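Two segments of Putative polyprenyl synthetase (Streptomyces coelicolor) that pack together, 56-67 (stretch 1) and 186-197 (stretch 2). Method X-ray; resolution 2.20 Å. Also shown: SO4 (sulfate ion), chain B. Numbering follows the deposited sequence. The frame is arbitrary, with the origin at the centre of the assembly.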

ATOM      1  N   ALA A  56       0.757 -14.073 -19.081  1.00 88.14           N
ATOM      2  CA  ALA A  56      -0.027 -14.780 -18.081  1.00 80.98           C
ATOM      3  C   ALA A  56       0.768 -15.842 -17.329  1.00 75.63           C
ATOM      4  O   ALA A  56       0.206 -16.856 -16.905  1.00 74.93           O
ATOM      5  N   VAL A  57       2.064 -15.594 -17.140  1.00 68.20           N
ATOM      6  CA  VAL A  57       2.950 -16.553 -16.483  1.00 60.43           C
ATOM      7  C   VAL A  57       2.542 -16.798 -15.027  1.00 57.76           C
ATOM      8  O   VAL A  57       2.331 -17.952 -14.629  1.00 55.19           O
ATOM      9  N   ARG A  58       2.415 -15.717 -14.254  1.00 50.35           N
ATOM     10  CA  ARG A  58       2.036 -15.809 -12.834  1.00 51.64           C
ATOM     11  C   ARG A  58       0.680 -16.515 -12.550  1.00 47.32           C
ATOM     12  O   ARG A  58       0.626 -17.404 -11.676  1.00 45.51           O
ATOM     13  N   PRO A  59      -0.409 -16.123 -13.261  1.00 45.34           N
ATOM     14  CA  PRO A  59      -1.659 -16.859 -13.028  1.00 45.68           C
ATOM     15  C   PRO A  59      -1.571 -18.353 -13.375  1.00 50.65           C
ATOM     16  O   PRO A  59      -2.013 -19.195 -12.574  1.00 51.25           O
ATOM     17  N   ALA A  60      -0.988 -18.668 -14.533  1.00 45.81           N
ATOM     18  CA  ALA A  60      -0.762 -20.062 -14.938  1.00 54.53           C
ATOM     19  C   ALA A  60      -0.003 -20.832 -13.863  1.00 51.68           C
ATOM     20  O   ALA A  60      -0.326 -21.968 -13.568  1.00 57.29           O
ATOM     21  N   LEU A  61       0.986 -20.179 -13.268  1.00 53.00           N
ATOM     22  CA  LEU A  61       1.823 -20.775 -12.246  1.00 53.46           C
ATOM     23  C   LEU A  61       1.016 -21.082 -10.989  1.00 56.10           C
ATOM     24  O   LEU A  61       1.125 -22.171 -10.432  1.00 55.38           O
ATOM     25  N   ALA A  62       0.189 -20.127 -10.562  1.00 60.12           N
ATOM     26  CA  ALA A  62      -0.597 -20.271  -9.329  1.00 58.89           C
ATOM     27  C   ALA A  62      -1.659 -21.368  -9.393  1.00 56.41           C
ATOM     28  O   ALA A  62      -1.895 -22.051  -8.392  1.00 52.60           O
ATOM     29  N   VAL A  63      -2.291 -21.531 -10.556  1.00 56.32           N
ATOM     30  CA  VAL A  63      -3.275 -22.606 -10.723  1.00 58.03           C
ATOM     31  C   VAL A  63      -2.570 -23.957 -10.784  1.00 61.72           C
ATOM     32  O   VAL A  63      -3.060 -24.930 -10.212  1.00 64.48           O
ATOM     33  N   LEU A  64      -1.403 -23.991 -11.437  1.00 62.09           N
ATOM     34  CA  LEU A  64      -0.511 -25.153 -11.415  1.00 61.98           C
ATOM     35  C   LEU A  64      -0.078 -25.534 -10.000  1.00 59.67           C
ATOM     36  O   LEU A  64      -0.036 -26.714  -9.656  1.00 60.01           O
ATOM     37  N   SER A  65       0.237 -24.521  -9.193  1.00 57.51           N
ATOM     38  CA  SER A  65       0.698 -24.710  -7.822  1.00 55.92           C
ATOM     39  C   SER A  65      -0.301 -25.494  -6.975  1.00 58.39           C
ATOM     40  O   SER A  65       0.096 -26.297  -6.141  1.00 56.75           O
ATOM     41  N   ALA A  66      -1.591 -25.255  -7.208  1.00 59.32           N
ATOM     42  CA  ALA A  66      -2.660 -25.946  -6.493  1.00 60.15           C
ATOM     43  C   ALA A  66      -2.704 -27.442  -6.813  1.00 56.75           C
ATOM     44  O   ALA A  66      -2.932 -28.269  -5.920  1.00 57.41           O
ATOM     45  N   GLU A  67      -2.447 -27.778  -8.076  1.00 50.06           N
ATOM     46  CA  GLU A  67      -2.436 -29.173  -8.549  1.00 57.25           C
ATOM     47  C   GLU A  67      -1.375 -30.074  -7.919  1.00 56.71           C
ATOM     48  O   GLU A  67      -1.529 -31.293  -7.926  1.00 64.66           O
ATOM     49  N   ALA A 186      10.792 -12.601  -6.341  1.00 36.91           N
ATOM     50  CA  ALA A 186       9.977 -12.776  -5.179  1.00 35.88           C
ATOM     51  C   ALA A 186       8.534 -13.046  -5.477  1.00 41.94           C
ATOM     52  O   ALA A 186       7.911 -13.788  -4.797  1.00 38.33           O
ATOM     53  N   LEU A 187       8.007 -12.394  -6.482  1.00 36.37           N
ATOM     54  CA  LEU A 187       6.607 -12.548  -6.849  1.00 40.97           C
ATOM     55  C   LEU A 187       6.341 -13.825  -7.659  1.00 44.64           C
ATOM     56  O   LEU A 187       5.245 -14.395  -7.597  1.00 45.67           O
ATOM     57  N   LEU A 188       7.332 -14.261  -8.431  1.00 47.13           N
ATOM     58  CA  LEU A 188       7.228 -15.538  -9.143  1.00 46.67           C
ATOM     59  C   LEU A 188       7.358 -16.703  -8.175  1.00 42.44           C
ATOM     60  O   LEU A 188       6.706 -17.725  -8.345  1.00 44.89           O
ATOM     61  N   ALA A 189       8.157 -16.506  -7.129  1.00 44.48           N
ATOM     62  CA  ALA A 189       8.296 -17.464  -6.038  1.00 44.19           C
ATOM     63  C   ALA A 189       6.962 -17.644  -5.341  1.00 48.53           C
ATOM     64  O   ALA A 189       6.552 -18.770  -5.049  1.00 48.40           O
ATOM     65  N   CYS A 190       6.294 -16.518  -5.088  1.00 47.95           N
ATOM     66  CA  CYS A 190       4.989 -16.512  -4.469  1.00 47.24           C
ATOM     67  C   CYS A 190       3.947 -17.158  -5.375  1.00 43.19           C
ATOM     68  O   CYS A 190       3.178 -17.991  -4.922  1.00 49.50           O
ATOM     69  N   ALA A 191       3.937 -16.787  -6.648  1.00 43.19           N
ATOM     70  CA  ALA A 191       3.004 -17.378  -7.606  1.00 48.05           C
ATOM     71  C   ALA A 191       3.182 -18.893  -7.725  1.00 52.66           C
ATOM     72  O   ALA A 191       2.204 -19.626  -7.856  1.00 54.64           O
ATOM     73  N   SER A 192       4.437 -19.347  -7.656  1.00 51.55           N
ATOM     74  CA  SER A 192       4.777 -20.761  -7.757  1.00 48.78           C
ATOM     75  C   SER A 192       4.353 -21.587  -6.549  1.00 46.52           C
ATOM     76  O   SER A 192       4.175 -22.795  -6.671  1.00 40.49           O
ATOM     77  N   SER A 193       4.204 -20.946  -5.396  1.00 42.61           N
ATOM     78  CA  SER A 193       3.919 -21.677  -4.161  1.00 49.56           C
ATOM     79  C   SER A 193       2.539 -21.410  -3.535  1.00 53.61           C
ATOM     80  O   SER A 193       2.124 -22.142  -2.633  1.00 57.31           O
ATOM     81  N   ILE A 194       1.831 -20.386  -4.009  1.00 50.60           N
ATOM     82  CA  ILE A 194       0.601 -19.936  -3.342  1.00 50.15           C
ATOM     83  C   ILE A 194      -0.615 -20.888  -3.503  1.00 50.88           C
ATOM     84  O   ILE A 194      -1.331 -21.155  -2.529  1.00 53.19           O
ATOM     85  N   GLY A 195      -0.827 -21.400  -4.714  1.00 49.55           N
ATOM     86  CA  GLY A 195      -1.870 -22.393  -4.977  1.00 54.95           C
ATOM     87  C   GLY A 195      -1.726 -23.621  -4.093  1.00 55.20           C
ATOM     88  O   GLY A 195      -2.716 -24.137  -3.583  1.00 57.00           O
ATOM     89  N   ALA A 196      -0.482 -24.061  -3.902  1.00 53.46           N
ATOM     90  CA  ALA A 196      -0.155 -25.231  -3.092  1.00 55.35           C
ATOM     91  C   ALA A 196      -0.480 -25.012  -1.630  1.00 54.29           C
ATOM     92  O   ALA A 196      -1.031 -25.902  -0.974  1.00 58.26           O
ATOM     93  N   VAL A 197      -0.128 -23.830  -1.128  1.00 54.68           N
ATOM     94  CA  VAL A 197      -0.460 -23.419   0.233  1.00 54.68           C
ATOM     95  C   VAL A 197      -1.982 -23.393   0.430  1.00 58.81           C
ATOM     96  O   VAL A 197      -2.479 -23.796   1.487  1.00 55.29           O
TER

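Two helical stretches of one chain run in the same general direction, their axes crossing at -36° and approaching to 6.0 Å, close enough for backbone to meet backbone where the side chains are small. Stretch 2 begins with Ala 186, which makes no contact. Leu 187 (chi1 t, chi2 p) starts out sideways, but its end comes nearer, and its CD2 lies 3.8 Å from CD of Arg 58. The arginine (chi1 m, chi2 t, chi3 m) thus lends its aliphatic portion to the contact, while its guanidinium holds the sulfate ion, probably from the crystallisation liquor: NH2 of Arg 58 donates to sulfate O1 at 2.7 Å and NH1 to O4 at 3.1 Å. Leu 188 (chi1 m, chi2 t) also bends inward; its CD2 meets CD2 of Leu 61 at 3.7 Å, CG of Arg 58 at 3.8 Å and CG1 of Val 57 (chi1 t) at 4.1 Å, forming an apolar cluster. Leu 61 points toward stretch 2 with both chi angles between wells (-133°, 16°). Ala 189 faces away and Cys 190 (t) is out of reach.

Ala 191 points in. Its CB lies 3.8 Å from O of Arg 58 and 4.3 Å from CB of Leu 61, and its O receives a CA-H...O contact from CA of Ala 62 at 3.2 Å. Ser 192 (m) points away, its OG bonding back to O of Leu 188 at 2.9 Å, yet that OG still comes within 3.4 Å of CG of Leu 61. Ser 193 (p) likewise turns to its own helix, OG to O of Ala 189 at 3.2 Å. Ile 194 (t, t) leads away at its end but rests CG2 4.0 Å from CB of Ala 62.

At Gly 195 the CA atoms of the two stretches come nearest each other, CA of Gly 195 lying 3.9 Å from CA of Ala 66. A CB here would point toward stretch 1 and clash with O of Ala 62, N of Ala 66 and CB of Ser 65; its absence lets CA of Gly 195 approach O of Ala 62 at 3.4 Å and O of Gly 195 approach CA of Ala 66 at 3.4 Å, both as CA-H...O contacts. Beside it, Ser 65 (t) fits as a knob among Ser 192, Ser 193, Gly 195 and Ala 196. Its OG donates to O of Ser 192 at 2.7 Å and accepts from N of Ala 196 at 3.0 Å; N of Ala 196 lacks a bond to the preceding turn, so the serine supplies an acceptor at this kink. Val 197 (t) points away and makes no contact.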

ATOM      1  CB  ALA A  56      -1.257 -15.393 -18.726  1.00 84.06           C
ATOM      2  CB  VAL A  57       4.440 -16.124 -16.565  1.00 60.49           C
ATOM      3  CG1 VAL A  57       5.332 -17.153 -15.880  1.00 57.25           C
ATOM      4  CG2 VAL A  57       4.866 -15.941 -18.010  1.00 60.95           C
ATOM      5  CB  ARG A  58       2.116 -14.442 -12.124  1.00 47.02           C
ATOM      6  CG  ARG A  58       3.475 -13.749 -12.167  1.00 51.74           C
ATOM      7  CD  ARG A  58       3.375 -12.277 -11.721  1.00 55.87           C
ATOM      8  NE  ARG A  58       2.385 -11.551 -12.509  1.00 47.46           N
ATOM      9  CZ  ARG A  58       2.663 -10.757 -13.540  1.00 56.50           C
ATOM     10  NH1 ARG A  58       3.917 -10.532 -13.905  1.00 51.96           N
ATOM     11  NH2 ARG A  58       1.676 -10.171 -14.201  1.00 55.56           N
ATOM     12  CB  PRO A  59      -2.678 -16.151 -13.935  1.00 49.48           C
ATOM     13  CG  PRO A  59      -1.914 -15.176 -14.757  1.00 50.50           C
ATOM     14  CD  PRO A  59      -0.639 -14.902 -14.060  1.00 44.51           C
ATOM     15  CB  ALA A  60      -0.005 -20.132 -16.270  1.00 49.64           C
ATOM     16  CB  LEU A  61       2.970 -19.812 -11.934  1.00 53.56           C
ATOM     17  CG  LEU A  61       4.436 -20.227 -11.822  1.00 52.85           C
ATOM     18  CD1 LEU A  61       4.733 -21.589 -12.408  1.00 57.76           C
ATOM     19  CD2 LEU A  61       5.289 -19.169 -12.505  1.00 52.30           C
ATOM     20  CB  ALA A  62      -1.221 -18.946  -8.932  1.00 58.93           C
ATOM     21  CB  VAL A  63      -4.287 -22.387 -11.906  1.00 59.25           C
ATOM     22  CG1 VAL A  63      -5.145 -21.152 -11.660  1.00 55.49           C
ATOM     23  CG2 VAL A  63      -3.603 -22.284 -13.260  1.00 60.61           C
ATOM     24  CB  LEU A  64       0.739 -24.894 -12.258  1.00 63.40           C
ATOM     25  CG  LEU A  64       0.961 -25.649 -13.563  1.00 66.88           C
ATOM     26  CD1 LEU A  64       0.206 -25.006 -14.710  1.00 72.57           C
ATOM     27  CD2 LEU A  64       2.444 -25.667 -13.861  1.00 61.93           C
ATOM     28  CB  SER A  65       0.984 -23.358  -7.167  1.00 52.35           C
ATOM     29  OG  SER A  65       1.637 -23.520  -5.917  1.00 49.49           O
ATOM     30  CB  ALA A  66      -4.005 -25.278  -6.780  1.00 59.38           C
ATOM     31  CB  GLU A  67      -2.279 -29.212 -10.063  1.00 56.80           C
ATOM     32  CG  GLU A  67      -3.443 -28.612 -10.807  1.00 61.59           C
ATOM     33  CD  GLU A  67      -3.196 -28.551 -12.287  1.00 68.96           C
ATOM     34  OE1 GLU A  67      -3.925 -29.231 -13.034  1.00 83.22           O
ATOM     35  OE2 GLU A  67      -2.268 -27.833 -12.706  1.00 81.43           O
ATOM     36  CB  ALA A 186      10.107 -11.612  -4.292  1.00 39.33           C
ATOM     37  CB  LEU A 187       6.109 -11.318  -7.617  1.00 38.46           C
ATOM     38  CG  LEU A 187       4.597 -11.294  -7.849  1.00 37.32           C
ATOM     39  CD1 LEU A 187       3.843 -11.251  -6.516  1.00 36.31           C
ATOM     40  CD2 LEU A 187       4.198 -10.143  -8.738  1.00 33.26           C
ATOM     41  CB  LEU A 188       8.236 -15.624 -10.287  1.00 45.41           C
ATOM     42  CG  LEU A 188       7.736 -14.889 -11.540  1.00 55.47           C
ATOM     43  CD1 LEU A 188       8.863 -14.475 -12.480  1.00 55.85           C
ATOM     44  CD2 LEU A 188       6.720 -15.718 -12.289  1.00 64.22           C
ATOM     45  CB  ALA A 189       9.331 -16.980  -5.048  1.00 41.18           C
ATOM     46  CB  CYS A 190       4.553 -15.094  -4.096  1.00 47.96           C
ATOM     47  SG  CYS A 190       2.945 -15.069  -3.263  1.00 46.19           S
ATOM     48  CB  ALA A 191       3.153 -16.727  -8.961  1.00 49.66           C
ATOM     49  CB  SER A 192       6.285 -20.947  -7.985  1.00 48.29           C
ATOM     50  OG  SER A 192       6.651 -20.520  -9.286  1.00 45.81           O
ATOM     51  CB  SER A 193       5.014 -21.423  -3.124  1.00 48.85           C
ATOM     52  OG  SER A 193       4.974 -20.091  -2.640  1.00 55.71           O
ATOM     53  CB  ILE A 194       0.252 -18.448  -3.684  1.00 48.28           C
ATOM     54  CG1 ILE A 194      -0.718 -17.866  -2.650  1.00 48.40           C
ATOM     55  CG2 ILE A 194      -0.219 -18.276  -5.153  1.00 43.26           C
ATOM     56  CD1 ILE A 194      -0.982 -16.375  -2.813  1.00 54.40           C
ATOM     57  CB  ALA A 196       1.313 -25.584  -3.250  1.00 52.85           C
ATOM     58  CB  VAL A 197       0.181 -22.053   0.590  1.00 56.86           C
ATOM     59  CG1 VAL A 197      -0.248 -21.588   1.966  1.00 53.53           C
ATOM     60  CG2 VAL A 197       1.695 -22.163   0.575  1.00 56.32           C
TER
HETATM   61  S   SO4 B   1       2.823  -8.408 -17.250  1.00 77.46           S
HETATM   62  O1  SO4 B   1       1.591  -8.859 -16.600  1.00 65.52           O
HETATM   63  O2  SO4 B   1       2.749  -8.756 -18.668  1.00 78.40           O
HETATM   64  O3  SO4 B   1       2.940  -6.957 -17.076  1.00 66.70           O
HETATM   65  O4  SO4 B   1       4.003  -9.060 -16.667  1.00 60.05           O